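Dihydropteroate synthase (Anaplasma phagocytophilum, PDB 6UCZ) catalyses the joining of the pterin diphosphate precursor to p-aminobenzoate, forming dihydropteroate in folate biosynthesis. Local coordinates at residues A[95-100]-A[109-114]; A[61-66]-A[102-107]; A[75-80]-A[160-165]; A[136-141]-A[189-194]. One frame throughout, in Å; residues are numbered along the deposited sequence. Where two conformers were deposited one is given.

Interaction 1: residues A[95-100]-A[109-114]. With PMM (pterin-6-yl-methyl-monophosphate), chain C.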
# COMPACT_ATOMS: atom_id res chain seq x y z
N GLU A 95 0.65 -20.41 -5.68
CA GLU A 95 -0.10 -20.95 -6.81
C GLU A 95 -0.46 -19.87 -7.83
O GLU A 95 -0.64 -20.16 -9.01
CB GLU A 95 -1.39 -21.61 -6.32
CG GLU A 95 -1.19 -22.76 -5.34
CD GLU A 95 -0.53 -23.97 -5.97
OE1 GLU A 95 -0.65 -24.15 -7.21
OE2 GLU A 95 0.10 -24.75 -5.23
N VAL A 96 -0.56 -18.61 -7.39
CA VAL A 96 -1.02 -17.54 -8.26
C VAL A 96 0.10 -16.60 -8.67
O VAL A 96 0.05 -16.03 -9.77
CB VAL A 96 -2.17 -16.76 -7.58
CG1 VAL A 96 -3.23 -17.71 -7.10
CG2 VAL A 96 -1.64 -15.94 -6.42
N LEU A 97 1.11 -16.42 -7.82
CA LEU A 97 2.11 -15.38 -8.05
C LEU A 97 2.94 -15.59 -9.31
O LEU A 97 3.23 -14.59 -10.00
CB LEU A 97 2.97 -15.26 -6.79
CG LEU A 97 3.64 -13.95 -6.41
CD1 LEU A 97 2.64 -12.80 -6.46
CD2 LEU A 97 4.24 -14.06 -5.00
N PRO A 98 3.37 -16.81 -9.68
CA PRO A 98 4.11 -16.95 -10.95
C PRO A 98 3.32 -16.50 -12.17
O PRO A 98 3.88 -15.81 -13.04
CB PRO A 98 4.44 -18.45 -11.01
CG PRO A 98 4.44 -18.90 -9.60
CD PRO A 98 3.34 -18.09 -8.95
N GLU A 99 2.04 -16.87 -12.28
CA GLU A 99 1.26 -16.47 -13.45
C GLU A 99 0.97 -14.97 -13.43
O GLU A 99 1.04 -14.31 -14.47
CB GLU A 99 -0.05 -17.26 -13.52
CG GLU A 99 -0.00 -18.47 -14.45
CD GLU A 99 0.33 -18.10 -15.89
OE1 GLU A 99 -0.58 -17.68 -16.64
OE2 GLU A 99 1.51 -18.21 -16.27
N ILE A 100 0.67 -14.41 -12.25
CA ILE A 100 0.43 -12.98 -12.14
C ILE A 100 1.67 -12.20 -12.55
O ILE A 100 1.59 -11.21 -13.29
CB ILE A 100 -0.01 -12.62 -10.71
CG1 ILE A 100 -1.41 -13.18 -10.43
CG2 ILE A 100 0.06 -11.10 -10.46
CD1 ILE A 100 -1.80 -13.15 -8.95
N VAL A 109 3.60 -4.22 -16.56
CA VAL A 109 3.00 -3.86 -15.29
C VAL A 109 3.83 -4.50 -14.18
O VAL A 109 4.30 -5.64 -14.31
CB VAL A 109 1.53 -4.32 -15.24
CG1 VAL A 109 0.92 -4.09 -13.87
CG2 VAL A 109 0.71 -3.59 -16.34
N GLU A 110 4.06 -3.75 -13.10
CA GLU A 110 4.86 -4.28 -12.01
C GLU A 110 4.00 -5.07 -11.03
O GLU A 110 2.77 -4.98 -11.03
CB GLU A 110 5.61 -3.16 -11.30
CG GLU A 110 6.59 -2.44 -12.20
CD GLU A 110 7.24 -1.25 -11.53
OE1 GLU A 110 6.52 -0.25 -11.26
OE2 GLU A 110 8.45 -1.33 -11.24
N VAL A 111 4.66 -5.82 -10.15
CA VAL A 111 3.99 -6.62 -9.13
C VAL A 111 4.58 -6.27 -7.77
O VAL A 111 5.80 -6.16 -7.62
CB VAL A 111 4.13 -8.14 -9.42
CG1 VAL A 111 3.39 -8.97 -8.35
CG2 VAL A 111 3.64 -8.47 -10.83
N SER A 112 3.70 -6.12 -6.79
CA SER A 112 4.05 -5.80 -5.41
C SER A 112 3.58 -6.94 -4.51
O SER A 112 2.51 -7.51 -4.74
CB SER A 112 3.39 -4.47 -4.97
OG SER A 112 3.67 -4.17 -3.62
N ILE A 113 4.37 -7.29 -3.50
CA ILE A 113 3.95 -8.30 -2.52
C ILE A 113 3.56 -7.59 -1.23
O ILE A 113 4.39 -6.93 -0.60
CB ILE A 113 5.04 -9.37 -2.29
CG1 ILE A 113 4.59 -10.37 -1.22
CG2 ILE A 113 6.40 -8.77 -1.93
CD1 ILE A 113 3.33 -11.13 -1.56
N ASP A 114 2.29 -7.69 -0.87
CA ASP A 114 1.77 -7.04 0.33
C ASP A 114 1.91 -8.05 1.46
O ASP A 114 1.11 -8.99 1.56
CB ASP A 114 0.32 -6.59 0.14
CG ASP A 114 -0.23 -5.83 1.33
OD1 ASP A 114 0.38 -5.82 2.43
OD2 ASP A 114 -1.30 -5.21 1.15
N5 PMM C . -4.06 -1.03 3.49
C6 PMM C . -4.36 -2.34 3.57
C7 PMM C . -3.43 -3.30 3.21
N8 PMM C . -2.20 -3.03 2.78
N1 PMM C . -0.64 -1.45 2.23
C2 PMM C . -0.28 -0.18 2.14
N2 PMM C . 0.95 0.14 1.73
N3 PMM C . -1.11 0.86 2.47
C4 PMM C . -2.40 0.72 2.95
O4 PMM C . -3.08 1.71 3.25
C4A PMM C . -2.84 -0.68 3.06
C8A PMM C . -1.91 -1.73 2.70
C9 PMM C . -5.72 -2.67 4.12
O10 PMM C . -6.73 -2.32 3.16
PA PMM C . -7.56 -3.43 2.33
O1P PMM C . -8.65 -2.62 1.61
O2P PMM C . -8.27 -4.32 3.34
O3P PMM C . -6.66 -4.17 1.41
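The pterin pocket lies at the far end of this helix-strand contact, in which Val-111 of the strand packs against Leu-97 and Ile-100 of helix 97-106. Val-111 divides its two methyls between them. CG1 meets Leu-97 CD1 at 4.3 Å, while CG2 lies 4.2 Å from the carbonyl O of Ile-100 and 4.5 Å from that residue's CG2. These are buried, loose van der Waals contacts, with no hydrogen bond between the segments. Ile-113, two residues on, bends the end of its side chain toward the same helix without touching the segment, and rests on Ala-124 of helix 118-127, as Leu-97 does.

Ser-112, between them, points away from the helix, its OG hydrogen-bonded to Asp-71; further on, Asp-114 reaches the ligand. Its CG is turned opposite the backbone N (chi1 -176°), which carries OD2 to 2.9 Å from N8 of the bound pterin. OD2 also forms a salt bridge with Arg-274, and OD1 accepts a hydrogen bond from Gln-135, so the carboxylate is fixed at both oxygens. Helix 97-106 lies on the crossover between parallel neighbours 69-73 and 110-115, the right-handed beta-alpha-beta connection of a TIM barrel, with the ligand at the C-terminal end of the strand.

Interaction 2: residues A[61-66]-A[102-107]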
# COMPACT_ATOMS: atom_id res chain seq x y z
N ASP A 61 -7.88 -8.40 -15.35
CA ASP A 61 -8.78 -7.25 -15.47
C ASP A 61 -8.11 -5.97 -14.97
O ASP A 61 -8.30 -4.90 -15.56
CB ASP A 61 -10.07 -7.50 -14.70
CG ASP A 61 -10.94 -8.56 -15.34
OD1 ASP A 61 -10.79 -8.79 -16.56
OD2 ASP A 61 -11.78 -9.14 -14.63
N LEU A 62 -7.32 -6.07 -13.91
CA LEU A 62 -6.61 -4.90 -13.39
C LEU A 62 -5.61 -4.38 -14.41
O LEU A 62 -5.48 -3.16 -14.60
CB LEU A 62 -5.91 -5.24 -12.08
CG LEU A 62 -6.76 -5.62 -10.87
CD1 LEU A 62 -5.86 -6.11 -9.74
CD2 LEU A 62 -7.60 -4.45 -10.40
N ILE A 63 -4.90 -5.29 -15.07
CA ILE A 63 -3.97 -4.91 -16.14
C ILE A 63 -4.69 -4.18 -17.26
O ILE A 63 -4.28 -3.10 -17.69
CB ILE A 63 -3.24 -6.17 -16.66
CG1 ILE A 63 -2.33 -6.73 -15.57
CG2 ILE A 63 -2.49 -5.87 -17.94
CD1 ILE A 63 -1.80 -8.08 -15.86
N GLU A 64 -5.79 -4.76 -17.75
CA GLU A 64 -6.45 -4.20 -18.92
C GLU A 64 -7.07 -2.84 -18.62
O GLU A 64 -7.27 -2.03 -19.54
CB GLU A 64 -7.50 -5.19 -19.46
CG GLU A 64 -8.16 -4.72 -20.76
CD GLU A 64 -7.16 -4.55 -21.91
OE1 GLU A 64 -6.11 -5.24 -21.91
OE2 GLU A 64 -7.42 -3.72 -22.81
N HIS A 65 -7.43 -2.58 -17.37
CA HIS A 65 -8.02 -1.29 -17.00
C HIS A 65 -6.99 -0.26 -16.59
O HIS A 65 -7.37 0.80 -16.10
CB HIS A 65 -9.05 -1.46 -15.89
CG HIS A 65 -10.33 -2.08 -16.36
ND1 HIS A 65 -10.61 -3.42 -16.21
CD2 HIS A 65 -11.39 -1.54 -17.00
CE1 HIS A 65 -11.80 -3.67 -16.73
NE2 HIS A 65 -12.29 -2.55 -17.21
N GLY A 66 -5.70 -0.55 -16.74
CA GLY A 66 -4.67 0.46 -16.63
C GLY A 66 -3.82 0.47 -15.38
O GLY A 66 -3.16 1.50 -15.11
N ARG A 102 4.06 -13.26 -14.58
CA ARG A 102 4.25 -13.42 -16.02
C ARG A 102 3.29 -12.53 -16.81
O ARG A 102 3.69 -11.87 -17.78
CB ARG A 102 4.07 -14.88 -16.43
CG ARG A 102 4.47 -15.16 -17.88
CD ARG A 102 4.07 -16.57 -18.30
NE ARG A 102 2.62 -16.71 -18.37
CZ ARG A 102 1.88 -16.43 -19.43
NH1 ARG A 102 2.45 -16.01 -20.56
NH2 ARG A 102 0.56 -16.58 -19.38
N ILE A 103 2.02 -12.54 -16.43
CA ILE A 103 1.02 -11.76 -17.16
C ILE A 103 1.27 -10.27 -16.98
O ILE A 103 1.18 -9.49 -17.93
CB ILE A 103 -0.39 -12.18 -16.71
CG1 ILE A 103 -0.65 -13.64 -17.11
CG2 ILE A 103 -1.45 -11.28 -17.30
CD1 ILE A 103 -1.73 -14.31 -16.29
N ALA A 104 1.61 -9.85 -15.75
CA ALA A 104 1.88 -8.43 -15.51
C ALA A 104 3.12 -7.97 -16.26
O ALA A 104 3.10 -6.94 -16.94
CB ALA A 104 2.01 -8.16 -14.02
N HIS A 105 4.23 -8.70 -16.13
CA HIS A 105 5.47 -8.26 -16.77
C HIS A 105 5.33 -8.26 -18.29
O HIS A 105 5.86 -7.37 -18.96
CB HIS A 105 6.64 -9.14 -16.33
CG HIS A 105 7.10 -8.85 -14.94
ND1 HIS A 105 8.11 -9.55 -14.33
CD2 HIS A 105 6.69 -7.92 -14.04
CE1 HIS A 105 8.30 -9.08 -13.11
NE2 HIS A 105 7.45 -8.09 -12.91
N ASN A 106 4.60 -9.25 -18.84
CA ASN A 106 4.32 -9.26 -20.27
C ASN A 106 3.64 -7.97 -20.71
O ASN A 106 3.85 -7.51 -21.84
CB ASN A 106 3.46 -10.47 -20.65
CG ASN A 106 4.28 -11.73 -20.88
OD1 ASN A 106 5.51 -11.71 -20.80
ND2 ASN A 106 3.60 -12.84 -21.17
N ALA A 107 2.85 -7.37 -19.83
CA ALA A 107 2.13 -6.13 -20.11
C ALA A 107 2.86 -4.90 -19.59
O ALA A 107 2.28 -3.81 -19.59
CB ALA A 107 0.73 -6.19 -19.50
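The carbonyl O of Asp-61, two residues before the Ile-63 that reaches across to Ile-103, Ala-104 and Ala-107, is gripped twice by His-65. The imidazole ND1 donates to it over 2.8 Å from one face of the carbonyl plane, 37° out of that plane, while the backbone N of His-65 comes from the other face at 3.1 Å. The acceptor lies close to the imidazole plane, so the ND1 bond holds the ring against the last turn of helix 52-64, while the backbone bond belongs to the helix. That turn closes in a Schellman motif: Gly-66, with positive phi (106°), is the C-prime residue, and Gly-66 N bonds to Ile-63 O while Ala-67 N bonds to Leu-62 O.

Helices 52-64 and 97-106 are neighbours on the outside of the TIM barrel, and here their C-terminal ends meet through apolar atoms alone. With CG1 of Ile-63 opposite the carbonyl carbon (chi1 -67°), its CD1 touches Ile-103 CG2 at 3.5 Å and sits 3.7 Å from Ala-104 CA, where the small alanine lets it approach the backbone; the two isoleucine side chains cross at about a right angle. The CG2 branch, opposite the backbone N, meets Ala-107 CB at 3.6 Å, where helix 97-106 has just ended. Leu-62 and His-65 touch Val-278 of helix 278-290, and in the second helix His-105 NE2 is hydrogen-bonded to Asp-130.

Interaction 3: residues A[75-80]-A[160-165]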
# COMPACT_ATOMS: atom_id res chain seq x y z
N GLU A 75 -2.97 -11.88 3.41
CA GLU A 75 -3.34 -11.79 4.82
C GLU A 75 -4.30 -10.63 4.98
O GLU A 75 -3.89 -9.46 4.90
CB GLU A 75 -2.11 -11.62 5.72
CG GLU A 75 -2.43 -11.84 7.21
CD GLU A 75 -1.19 -11.86 8.10
OE1 GLU A 75 -0.11 -11.44 7.65
OE2 GLU A 75 -1.32 -12.28 9.27
N SER A 76 -5.57 -10.94 5.26
CA SER A 76 -6.53 -9.89 5.56
C SER A 76 -6.12 -9.18 6.84
O SER A 76 -5.86 -9.82 7.87
CB SER A 76 -7.94 -10.47 5.70
OG SER A 76 -8.79 -9.57 6.39
N THR A 77 -6.06 -7.86 6.78
CA THR A 77 -5.69 -7.04 7.93
C THR A 77 -6.91 -6.33 8.51
O THR A 77 -6.77 -5.45 9.36
CB THR A 77 -4.59 -6.06 7.54
OG1 THR A 77 -4.10 -5.37 8.70
CG2 THR A 77 -5.10 -5.07 6.52
N ALA A 78 -8.11 -6.74 8.08
CA ALA A 78 -9.37 -6.15 8.53
C ALA A 78 -9.51 -6.33 10.05
O ALA A 78 -8.91 -7.23 10.64
CB ALA A 78 -10.54 -6.80 7.80
N PRO A 79 -10.31 -5.48 10.70
CA PRO A 79 -10.32 -5.46 12.17
C PRO A 79 -10.65 -6.79 12.84
O PRO A 79 -10.01 -7.14 13.84
CB PRO A 79 -11.39 -4.40 12.50
CG PRO A 79 -11.38 -3.50 11.32
CD PRO A 79 -11.10 -4.37 10.13
N GLY A 80 -11.61 -7.55 12.33
CA GLY A 80 -11.93 -8.79 13.00
C GLY A 80 -11.08 -9.99 12.65
O GLY A 80 -11.27 -11.06 13.24
N PHE A 160 -0.25 1.32 14.27
CA PHE A 160 -0.22 1.19 15.73
C PHE A 160 -0.32 -0.28 16.15
O PHE A 160 -1.02 -0.62 17.11
CB PHE A 160 -1.35 2.01 16.35
CG PHE A 160 -1.19 3.49 16.18
CD1 PHE A 160 -0.33 4.20 16.99
CD2 PHE A 160 -1.81 4.14 15.12
CE1 PHE A 160 -0.17 5.56 16.82
CE2 PHE A 160 -1.65 5.51 14.93
CZ PHE A 160 -0.83 6.22 15.78
N GLY A 161 0.37 -1.15 15.44
CA GLY A 161 0.35 -2.58 15.67
C GLY A 161 -0.62 -3.29 14.74
O GLY A 161 -1.66 -2.75 14.35
N LEU A 162 -0.26 -4.52 14.37
CA LEU A 162 -1.09 -5.35 13.53
C LEU A 162 -1.40 -6.66 14.25
O LEU A 162 -0.50 -7.28 14.82
CB LEU A 162 -0.42 -5.65 12.20
CG LEU A 162 -0.01 -4.46 11.34
CD1 LEU A 162 0.79 -4.95 10.12
CD2 LEU A 162 -1.22 -3.61 10.87
N PRO A 163 -2.66 -7.12 14.23
CA PRO A 163 -3.82 -6.49 13.60
C PRO A 163 -4.23 -5.19 14.27
O PRO A 163 -3.74 -4.89 15.37
CB PRO A 163 -4.93 -7.54 13.77
CG PRO A 163 -4.25 -8.79 14.15
CD PRO A 163 -3.02 -8.38 14.88
N VAL A 164 -5.19 -4.48 13.67
CA VAL A 164 -5.63 -3.23 14.26
C VAL A 164 -6.53 -3.54 15.45
O VAL A 164 -7.05 -4.64 15.61
CB VAL A 164 -6.35 -2.35 13.22
CG1 VAL A 164 -5.48 -2.12 12.00
CG2 VAL A 164 -7.67 -2.97 12.83
N SER A 165 -6.66 -2.56 16.33
CA SER A 165 -7.41 -2.75 17.57
C SER A 165 -7.89 -1.38 18.04
O SER A 165 -7.15 -0.40 17.95
CB SER A 165 -6.55 -3.42 18.64
OG SER A 165 -7.28 -3.56 19.84
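Apolar packing dominates, and it is led by Val-164 against Pro-79. The CG2 methyl of Val-164 lies 3.7 Å from Pro-79 CA and 4.0 Å from Pro-79 CB, and the two side chains run side by side, pointing the same way. With CG1 beside the backbone N (chi1 -55°), CG2 is left between that N and the carbonyl carbon, on the side facing the proline. A methyl-to-hydroxyl van der Waals contact puts Leu-162 CD2 4.0 Å from Thr-77 OG1, the two side chains meeting at a slant. Between Leu-162 and Val-164 the chain turns through the cis peptide before Pro-163.

Polar interactions pass around the contact, since no hydrogen bond bridges the two loops. Thr-77 belongs to the ligand pocket and touches the bound pterin monophosphate; a citrate, probably from the crystallisation liquor, also lies beside it, and the Thr-77 hydroxyl has a weak hydrogen bond with Gln-135. Within the first loop, Ser-76 OG accepts a weak bond from Ala-78 N. In the other, the carbonyls of Phe-160 and Pro-163 are both hydrogen-bonded to Arg-168.

These loops follow strands 69-73 and 153-157 at the ligand-binding end of the barrel, so the contact spans the mouth past the intervening strands 110-115 and 131-134. Phe-210, from the loop after strand 202-205, touches both Thr-77 and Val-164.

Interaction 4: residues A[136-141]-A[189-194]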
# COMPACT_ATOMS: atom_id res chain seq x y z
N GLY A 136 3.94 -4.13 7.41
CA GLY A 136 4.38 -4.13 8.79
C GLY A 136 5.39 -3.07 9.12
O GLY A 136 5.67 -2.85 10.30
N GLY A 137 5.93 -2.39 8.11
CA GLY A 137 6.92 -1.35 8.37
C GLY A 137 8.10 -1.85 9.18
O GLY A 137 8.42 -1.28 10.23
N LEU A 138 8.74 -2.92 8.72
CA LEU A 138 9.87 -3.55 9.40
C LEU A 138 9.46 -4.13 10.75
O LEU A 138 10.25 -4.18 11.69
CB LEU A 138 11.04 -2.57 9.57
CG LEU A 138 11.40 -1.72 8.36
CD1 LEU A 138 12.68 -0.93 8.64
CD2 LEU A 138 11.52 -2.56 7.09
N LEU A 139 8.20 -4.55 10.87
CA LEU A 139 7.80 -5.33 12.02
C LEU A 139 8.58 -6.64 12.06
O LEU A 139 8.93 -7.14 13.13
CB LEU A 139 6.29 -5.58 11.98
CG LEU A 139 5.62 -6.43 13.06
CD1 LEU A 139 5.78 -5.82 14.46
CD2 LEU A 139 4.15 -6.54 12.70
N ASP A 140 8.83 -7.24 10.89
CA ASP A 140 9.77 -8.36 10.79
C ASP A 140 11.19 -7.80 10.76
O ASP A 140 11.54 -7.08 9.81
CB ASP A 140 9.49 -9.17 9.53
CG ASP A 140 10.26 -10.49 9.50
OD1 ASP A 140 11.38 -10.56 10.02
OD2 ASP A 140 9.73 -11.47 8.92
N PRO A 141 12.02 -8.08 11.76
CA PRO A 141 13.38 -7.50 11.78
C PRO A 141 14.28 -7.98 10.65
O PRO A 141 15.35 -7.39 10.44
CB PRO A 141 13.94 -7.94 13.15
CG PRO A 141 12.75 -8.37 13.94
CD PRO A 141 11.74 -8.89 12.96
N VAL A 189 13.33 4.26 7.81
CA VAL A 189 14.20 4.64 6.70
C VAL A 189 15.66 4.47 7.11
O VAL A 189 16.47 3.91 6.36
CB VAL A 189 13.91 6.08 6.25
CG1 VAL A 189 14.99 6.56 5.30
CG2 VAL A 189 12.55 6.16 5.59
N ASP A 190 16.01 4.96 8.30
CA ASP A 190 17.39 4.86 8.78
C ASP A 190 17.82 3.40 8.89
O ASP A 190 18.94 3.05 8.52
CB ASP A 190 17.55 5.56 10.12
CG ASP A 190 17.51 7.07 10.01
OD1 ASP A 190 17.81 7.60 8.91
OD2 ASP A 190 17.18 7.73 11.01
N THR A 191 16.94 2.55 9.41
CA THR A 191 17.26 1.13 9.52
C THR A 191 17.57 0.53 8.15
O THR A 191 18.56 -0.18 7.98
CB THR A 191 16.12 0.38 10.21
OG1 THR A 191 15.96 0.90 11.54
CG2 THR A 191 16.41 -1.11 10.27
N LEU A 192 16.72 0.83 7.17
CA LEU A 192 16.91 0.28 5.82
C LEU A 192 18.23 0.72 5.21
O LEU A 192 18.98 -0.10 4.66
CB LEU A 192 15.74 0.71 4.93
CG LEU A 192 14.36 0.13 5.23
CD1 LEU A 192 13.27 0.88 4.46
CD2 LEU A 192 14.34 -1.34 4.88
N ILE A 193 18.51 2.03 5.26
CA ILE A 193 19.73 2.56 4.65
C ILE A 193 20.96 1.99 5.33
O ILE A 193 21.95 1.63 4.67
CB ILE A 193 19.72 4.10 4.69
CG1 ILE A 193 18.57 4.65 3.85
CG2 ILE A 193 21.05 4.66 4.21
CD1 ILE A 193 18.47 6.16 3.88
N ALA A 194 20.93 1.89 6.66
CA ALA A 194 22.07 1.32 7.38
C ALA A 194 22.31 -0.13 6.99
O ALA A 194 23.46 -0.59 7.02
CB ALA A 194 21.85 1.43 8.89
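Leu-138 drives its isobutyl end against helix 174-194, where Thr-191 and Leu-192 receive it in different ways. Against Thr-191 the leucine slides past in the opposite direction: its CD1 methyl lies 4.0 Å from Thr-191 CB and 4.1 Å from CG2, so the threonine offers its carbon side. The hydroxyl is turned back along the helix: with OG1 beside the backbone N (chi1 -62°), it bonds to the carbonyl O of Ser-187, one turn earlier, which satisfies its polar end.

Leu-192 instead crosses Leu-138 at an oblique angle, and the branched ends of the two leucines mesh. Leu-138 CD2 meets Leu-192 CD2 at 3.8 Å, and Leu-138 CD1 comes to 3.9 Å from Leu-192 CG. Both methyls of Leu-138 are thus engaged, one in the notch between two successive helix residues and the other on the leucine alone.

The backbone that presents Leu-138 is tightly turned. Gly-137 and Leu-138 both have positive phi (55° and 65°), and the bend is held by bonds from Leu-138 N to Asp-134 and from Arg-188 to the carbonyl of Gly-137.

The loop follows strand 131-134, and the contact joins it to the outer helix that precedes strand 202-205. Pro-144 of helix 143-148 touches Leu-138, Thr-191 and Leu-192, while Ile-156 of strand 153-157 lies against Leu-138 and Ile-202 of strand 202-205 against Leu-192.

Overall arrangement
From the N terminus, interaction 2 opens first, at the end of helix 52-64, and interaction 3 opens after the next strand. Interaction 1 then closes a short loop between helix 97-106 and strand 110-115, wholly nested inside interaction 3 and crossing interaction 2, whose second segment falls between its two. Interactions 1 and 2 touch, through Val-111 CG2 and Ala-104 CB and a probable hydrogen bond from Val-109 N to Ala-104 O, forming one flank of the barrel. Interaction 4 opens before 160-165 closes interaction 3, so these cross, and they meet where Leu-162 packs on Gly-136. Interaction 3 bridges the pocket mouth; interaction 4 joins the loop after strand 131-134 to helix 174-194.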